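Chitinase (Chromobacterium violaceum, PDB 4TXG) probably hydrolyses chitin as a family GH18 glycoside hydrolase and probably binds the polysaccharide through a carbohydrate-binding module. Local coordinates at residues V394-F406 / N410-F424. Residues are numbered along the deposited sequence; the frame is centred on the assembly and turned at random.
With CS (cesium ion), chain M; CS (cesium ion), chain D.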
loop_
_atom_site.group_PDB
_atom_site.type_symbol
_atom_site.label_atom_id
_atom_site.label_comp_id
_atom_site.label_asym_id
_atom_site.label_seq_id
_atom_site.Cartn_x
_atom_site.Cartn_y
_atom_site.Cartn_z
ATOM N N VAL A 394 -0.767 -2.186 -1.299
ATOM C CA VAL A 394 0.419 -2.307 -0.459
ATOM C C VAL A 394 1.648 -1.881 -1.255
ATOM O O VAL A 394 1.889 -2.399 -2.345
ATOM C CB VAL A 394 0.610 -3.747 0.064
ATOM C CG1 VAL A 394 1.887 -3.820 0.912
ATOM C CG2 VAL A 394 -0.626 -4.199 0.867
ATOM N N MET A 395 2.414 -0.933 -0.720
ATOM C CA MET A 395 3.569 -0.395 -1.435
ATOM C C MET A 395 4.773 -1.305 -1.209
ATOM O O MET A 395 5.750 -0.949 -0.532
ATOM C CB MET A 395 3.843 1.050 -1.007
ATOM C CG MET A 395 2.743 1.992 -1.503
ATOM S SD MET A 395 2.981 3.731 -1.053
ATOM C CE MET A 395 2.929 3.579 0.727
ATOM N N SER A 396 4.656 -2.503 -1.772
ATOM C CA SER A 396 5.691 -3.527 -1.707
ATOM C C SER A 396 6.748 -3.277 -2.781
ATOM O O SER A 396 7.021 -4.117 -3.638
ATOM C CB SER A 396 5.068 -4.921 -1.852
ATOM O OG SER A 396 4.007 -4.922 -2.797
ATOM N N TYR A 397 7.316 -2.082 -2.722
ATOM C CA TYR A 397 8.434 -1.693 -3.558
ATOM C C TYR A 397 9.164 -0.609 -2.781
ATOM O O TYR A 397 8.721 -0.229 -1.694
ATOM C CB TYR A 397 7.978 -1.212 -4.943
ATOM C CG TYR A 397 6.768 -0.273 -4.963
ATOM C CD1 TYR A 397 6.823 0.992 -4.383
ATOM C CD2 TYR A 397 5.587 -0.652 -5.585
ATOM C CE1 TYR A 397 5.719 1.846 -4.411
ATOM C CE2 TYR A 397 4.487 0.199 -5.625
ATOM C CZ TYR A 397 4.564 1.446 -5.037
ATOM O OH TYR A 397 3.473 2.289 -5.072
ATOM N N ASP A 398 10.266 -0.112 -3.333
ATOM C CA ASP A 398 11.184 0.751 -2.588
ATOM C C ASP A 398 11.565 0.146 -1.240
ATOM O O ASP A 398 11.745 0.867 -0.254
ATOM C CB ASP A 398 10.591 2.145 -2.393
ATOM C CG ASP A 398 10.645 2.973 -3.660
ATOM O OD1 ASP A 398 11.306 2.540 -4.625
ATOM O OD2 ASP A 398 10.045 4.065 -3.685
ATOM N N LEU A 399 11.714 -1.178 -1.207
ATOM C CA LEU A 399 12.184 -1.877 -0.012
ATOM C C LEU A 399 13.689 -1.666 0.169
ATOM O O LEU A 399 14.204 -1.726 1.287
ATOM C CB LEU A 399 11.871 -3.381 -0.098
ATOM C CG LEU A 399 10.381 -3.742 -0.130
ATOM C CD1 LEU A 399 10.178 -5.236 -0.363
ATOM C CD2 LEU A 399 9.711 -3.295 1.158
ATOM N N HIS A 400 14.375 -1.424 -0.945
ATOM C CA HIS A 400 15.791 -1.058 -0.965
ATOM C C HIS A 400 15.999 0.014 -2.033
ATOM O O HIS A 400 15.289 0.043 -3.035
ATOM C CB HIS A 400 16.683 -2.276 -1.254
ATOM C CG HIS A 400 16.786 -3.227 -0.106
ATOM N ND1 HIS A 400 17.403 -2.896 1.080
ATOM C CD2 HIS A 400 16.338 -4.501 0.047
ATOM C CE1 HIS A 400 17.331 -3.916 1.917
ATOM N NE2 HIS A 400 16.692 -4.904 1.309
ATOM N N GLY A 401 16.976 0.886 -1.820
ATOM C CA GLY A 401 17.215 2.006 -2.716
ATOM C C GLY A 401 18.384 2.819 -2.202
ATOM O O GLY A 401 18.882 2.556 -1.108
ATOM N N ALA A 402 18.800 3.826 -2.965
ATOM C CA ALA A 402 20.069 4.495 -2.696
ATOM C C ALA A 402 20.015 5.537 -1.574
ATOM O O ALA A 402 20.989 6.261 -1.344
ATOM C CB ALA A 402 20.591 5.128 -3.975
ATOM N N TRP A 403 18.898 5.600 -0.860
ATOM C CA TRP A 403 18.847 6.354 0.393
ATOM C C TRP A 403 19.713 5.675 1.466
ATOM O O TRP A 403 20.088 6.303 2.458
ATOM C CB TRP A 403 17.400 6.500 0.878
ATOM C CG TRP A 403 16.605 5.230 0.789
ATOM C CD1 TRP A 403 16.508 4.260 1.740
ATOM C CD2 TRP A 403 15.799 4.792 -0.314
ATOM N NE1 TRP A 403 15.692 3.246 1.301
ATOM C CE2 TRP A 403 15.243 3.549 0.045
ATOM C CE3 TRP A 403 15.488 5.334 -1.567
ATOM C CZ2 TRP A 403 14.396 2.839 -0.802
ATOM C CZ3 TRP A 403 14.649 4.622 -2.410
ATOM C CH2 TRP A 403 14.114 3.390 -2.024
ATOM N N ASN A 404 20.041 4.401 1.269
ATOM C CA ASN A 404 21.081 3.787 2.097
ATOM C C ASN A 404 21.989 2.867 1.290
ATOM O O ASN A 404 21.822 2.707 0.084
ATOM C CB ASN A 404 20.475 3.054 3.303
ATOM C CG ASN A 404 19.618 1.860 2.915
ATOM O OD1 ASN A 404 20.023 1.020 2.123
ATOM N ND2 ASN A 404 18.421 1.782 3.495
ATOM N N ARG A 405 22.955 2.263 1.971
ATOM C CA ARG A 405 24.050 1.582 1.303
ATOM C C ARG A 405 23.775 0.124 0.930
ATOM O O ARG A 405 24.609 -0.508 0.288
ATOM C CB ARG A 405 25.289 1.624 2.195
ATOM C CG ARG A 405 25.180 0.703 3.420
ATOM C CD ARG A 405 26.337 0.966 4.382
ATOM N NE ARG A 405 26.287 0.104 5.564
ATOM C CZ ARG A 405 25.592 0.392 6.660
ATOM N NH1 ARG A 405 24.868 1.503 6.725
ATOM N NH2 ARG A 405 25.608 -0.438 7.693
ATOM N N PHE A 406 22.633 -0.417 1.342
ATOM C CA PHE A 406 22.391 -1.845 1.167
ATOM C C PHE A 406 21.841 -2.144 -0.222
ATOM O O PHE A 406 20.685 -1.862 -0.522
ATOM C CB PHE A 406 21.445 -2.359 2.255
ATOM C CG PHE A 406 21.981 -2.173 3.644
ATOM C CD1 PHE A 406 23.034 -2.951 4.103
ATOM C CD2 PHE A 406 21.443 -1.214 4.486
ATOM C CE1 PHE A 406 23.534 -2.774 5.386
ATOM C CE2 PHE A 406 21.942 -1.038 5.770
ATOM C CZ PHE A 406 22.988 -1.817 6.209
ATOM N N ASN A 410 14.493 -3.986 -5.308
ATOM C CA ASN A 410 13.524 -2.967 -4.954
ATOM C C ASN A 410 12.232 -3.572 -4.378
ATOM O O ASN A 410 11.566 -2.972 -3.534
ATOM C CB ASN A 410 13.224 -2.126 -6.198
ATOM C CG ASN A 410 12.299 -0.979 -5.903
ATOM O OD1 ASN A 410 11.130 -1.002 -6.260
ATOM N ND2 ASN A 410 12.812 0.020 -5.216
ATOM N N ALA A 411 11.909 -4.791 -4.807
ATOM C CA ALA A 411 10.600 -5.366 -4.520
ATOM C C ALA A 411 10.650 -6.892 -4.442
ATOM O O ALA A 411 9.878 -7.569 -5.111
ATOM C CB ALA A 411 9.605 -4.927 -5.586
ATOM N N ALA A 412 11.569 -7.432 -3.646
ATOM C CA ALA A 412 11.659 -8.888 -3.513
ATOM C C ALA A 412 10.308 -9.513 -3.158
ATOM O O ALA A 412 9.592 -9.003 -2.300
ATOM C CB ALA A 412 12.701 -9.260 -2.452
ATOM N N LEU A 413 9.956 -10.617 -3.813
ATOM C CA LEU A 413 8.744 -11.348 -3.430
ATOM C C LEU A 413 8.923 -12.050 -2.081
ATOM O O LEU A 413 8.032 -12.023 -1.231
ATOM C CB LEU A 413 8.379 -12.385 -4.493
ATOM C CG LEU A 413 7.171 -13.274 -4.193
ATOM C CD1 LEU A 413 5.922 -12.434 -3.964
ATOM C CD2 LEU A 413 6.947 -14.268 -5.327
ATOM N N TYR A 414 10.076 -12.696 -1.916
ATOM C CA TYR A 414 10.381 -13.504 -0.735
ATOM C C TYR A 414 11.660 -13.080 -0.025
ATOM O O TYR A 414 12.518 -12.426 -0.605
ATOM C CB TYR A 414 10.577 -14.971 -1.121
ATOM C CG TYR A 414 9.387 -15.719 -1.666
ATOM C CD1 TYR A 414 8.127 -15.601 -1.089
ATOM C CD2 TYR A 414 9.549 -16.611 -2.725
ATOM C CE1 TYR A 414 7.053 -16.324 -1.574
ATOM C CE2 TYR A 414 8.485 -17.333 -3.221
ATOM C CZ TYR A 414 7.242 -17.191 -2.638
ATOM O OH TYR A 414 6.190 -17.923 -3.130
ATOM N N ASP A 415 11.794 -13.517 1.220
ATOM C CA ASP A 415 13.071 -13.501 1.923
ATOM C C ASP A 415 13.957 -14.653 1.406
ATOM O O ASP A 415 13.433 -15.726 1.090
ATOM C CB ASP A 415 12.835 -13.645 3.422
ATOM C CG ASP A 415 14.111 -13.494 4.225
ATOM O OD1 ASP A 415 14.536 -12.339 4.440
ATOM O OD2 ASP A 415 14.686 -14.526 4.616
ATOM N N ASP A 416 15.272 -14.430 1.311
ATOM C CA ASP A 416 16.218 -15.491 0.913
ATOM C C ASP A 416 17.229 -15.776 2.024
ATOM O O ASP A 416 18.198 -16.517 1.827
ATOM C CB ASP A 416 16.948 -15.129 -0.406
ATOM C CG ASP A 416 17.978 -13.988 -0.252
ATOM O OD1 ASP A 416 18.005 -13.298 0.790
ATOM O OD2 ASP A 416 18.765 -13.769 -1.209
ATOM N N GLY A 417 16.997 -15.193 3.194
ATOM C CA GLY A 417 17.857 -15.426 4.340
ATOM C C GLY A 417 19.139 -14.611 4.293
ATOM O O GLY A 417 19.985 -14.720 5.186
ATOM N N LYS A 418 19.287 -13.781 3.263
ATOM C CA LYS A 418 20.560 -13.087 3.035
ATOM C C LYS A 418 20.431 -11.569 2.830
ATOM O O LYS A 418 21.374 -10.933 2.358
ATOM C CB LYS A 418 21.265 -13.687 1.817
ATOM C CG LYS A 418 21.660 -15.149 1.951
ATOM C CD LYS A 418 22.320 -15.635 0.665
ATOM C CE LYS A 418 22.097 -17.119 0.435
ATOM N NZ LYS A 418 20.658 -17.421 0.172
ATOM N N ASP A 419 19.281 -10.988 3.168
ATOM C CA ASP A 419 19.111 -9.537 3.025
ATOM C C ASP A 419 20.176 -8.826 3.856
ATOM O O ASP A 419 20.221 -8.990 5.072
ATOM C CB ASP A 419 17.709 -9.089 3.457
ATOM C CG ASP A 419 17.451 -7.610 3.168
ATOM O OD1 ASP A 419 18.141 -6.752 3.752
ATOM O OD2 ASP A 419 16.550 -7.299 2.360
ATOM N N ALA A 420 21.043 -8.056 3.196
ATOM C CA ALA A 420 22.216 -7.485 3.853
ATOM C C ALA A 420 21.838 -6.484 4.945
ATOM O O ALA A 420 22.573 -6.304 5.922
ATOM C CB ALA A 420 23.126 -6.822 2.822
ATOM N N GLU A 421 20.691 -5.829 4.778
ATOM C CA GLU A 421 20.225 -4.872 5.776
ATOM C C GLU A 421 19.743 -5.601 7.024
ATOM O O GLU A 421 20.102 -5.240 8.150
ATOM C CB GLU A 421 19.111 -3.991 5.210
ATOM C CG GLU A 421 18.655 -2.899 6.158
ATOM C CD GLU A 421 17.799 -1.843 5.479
ATOM O OE1 GLU A 421 17.425 -0.864 6.161
ATOM O OE2 GLU A 421 17.506 -1.976 4.269
ATOM N N LEU A 422 18.932 -6.634 6.822
ATOM C CA LEU A 422 18.450 -7.453 7.929
ATOM C C LEU A 422 19.604 -8.122 8.672
ATOM O O LEU A 422 19.583 -8.210 9.897
ATOM C CB LEU A 422 17.451 -8.503 7.422
ATOM C CG LEU A 422 16.158 -7.905 6.861
ATOM C CD1 LEU A 422 15.143 -9.014 6.566
ATOM C CD2 LEU A 422 15.574 -6.897 7.824
ATOM N N ALA A 423 20.620 -8.573 7.939
ATOM C CA ALA A 423 21.786 -9.178 8.571
ATOM C C ALA A 423 22.526 -8.149 9.428
ATOM O O ALA A 423 22.988 -8.457 10.533
ATOM C CB ALA A 423 22.722 -9.773 7.521
ATOM N N PHE A 424 22.620 -6.924 8.933
ATOM C CA PHE A 424 23.351 -5.893 9.662
ATOM C C PHE A 424 22.674 -5.577 10.996
ATOM O O PHE A 424 23.351 -5.261 11.984
ATOM C CB PHE A 424 23.476 -4.626 8.819
ATOM C CG PHE A 424 24.333 -3.567 9.451
ATOM C CD1 PHE A 424 25.704 -3.726 9.511
ATOM C CD2 PHE A 424 23.767 -2.416 9.969
ATOM C CE1 PHE A 424 26.502 -2.753 10.088
ATOM C CE2 PHE A 424 24.566 -1.439 10.552
ATOM C CZ PHE A 424 25.926 -1.615 10.604
HETATM CS CS CS M . 7.268 4.637 -5.835
HETATM CS CS CS D . 5.939 5.592 -1.710
HETATM O O HOH W 1 4.215 5.011 -4.627
HETATM O O HOH W 2 16.121 -0.297 2.836
HETATM O O HOH W 3 7.888 7.663 -3.577
HETATM O O HOH W 4 7.941 6.324 0.550
HETATM O O HOH W 5 3.366 6.808 -3.389
HETATM O O HOH W 6 8.178 4.197 -2.284
#
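His-400 reaches across to Asp-419 and meets it at the ring edge: NE2 donates to Asp-419 OD2 over 2.6 Å, nearly straight at 167°, on the syn side of the carboxylate. Asp-419 OD1 caps helix 420-424 by accepting from Glu-421 N and Leu-422 N, so one side chain joins the helix start to the histidine; these donors would favour a charged carboxylate. Glu-421 extends past the imidazole, its OE2 3.1 Å from His-400 CE1, and water 2 lies within bonding reach of that oxygen, Leu-399 O and Asn-404 ND2. Phe-406 lies flat on the helix, Glu-421 CA over its face in a CH-pi contact 3.8 Å from the centroid, while Arg-405 CG backs the opposite face. With CG between its N and carbonyl carbon (chi1 72°), Arg-405 runs extended to NE, then turns to set NH2 over the Phe-424 face, guanidinium perpendicular to ring, a cation-pi contact. Asn-410 ND2 donates to Asp-398 OD1 over 3.0 Å, in the amide plane; Asn-410 OD1 accepts Asp-398 N from above its carbonyl plane, and Asn-410 O accepts from Leu-399 N. Arg-466 salt-bridges Asp-398 OD1. Asp-398 OD2 and Tyr-464 bind one cesium ion, Met-395 SD and Glu-314 another, at the barrel end where GH18 enzymes carry their active site. The loop springs from the C-terminal end of strand 391-395, which pairs in parallel with 365-371 and 457-462; strand 466-468 flanks His-400 and Asn-410, and helix 441-448 packs against Val-394 and Ser-396.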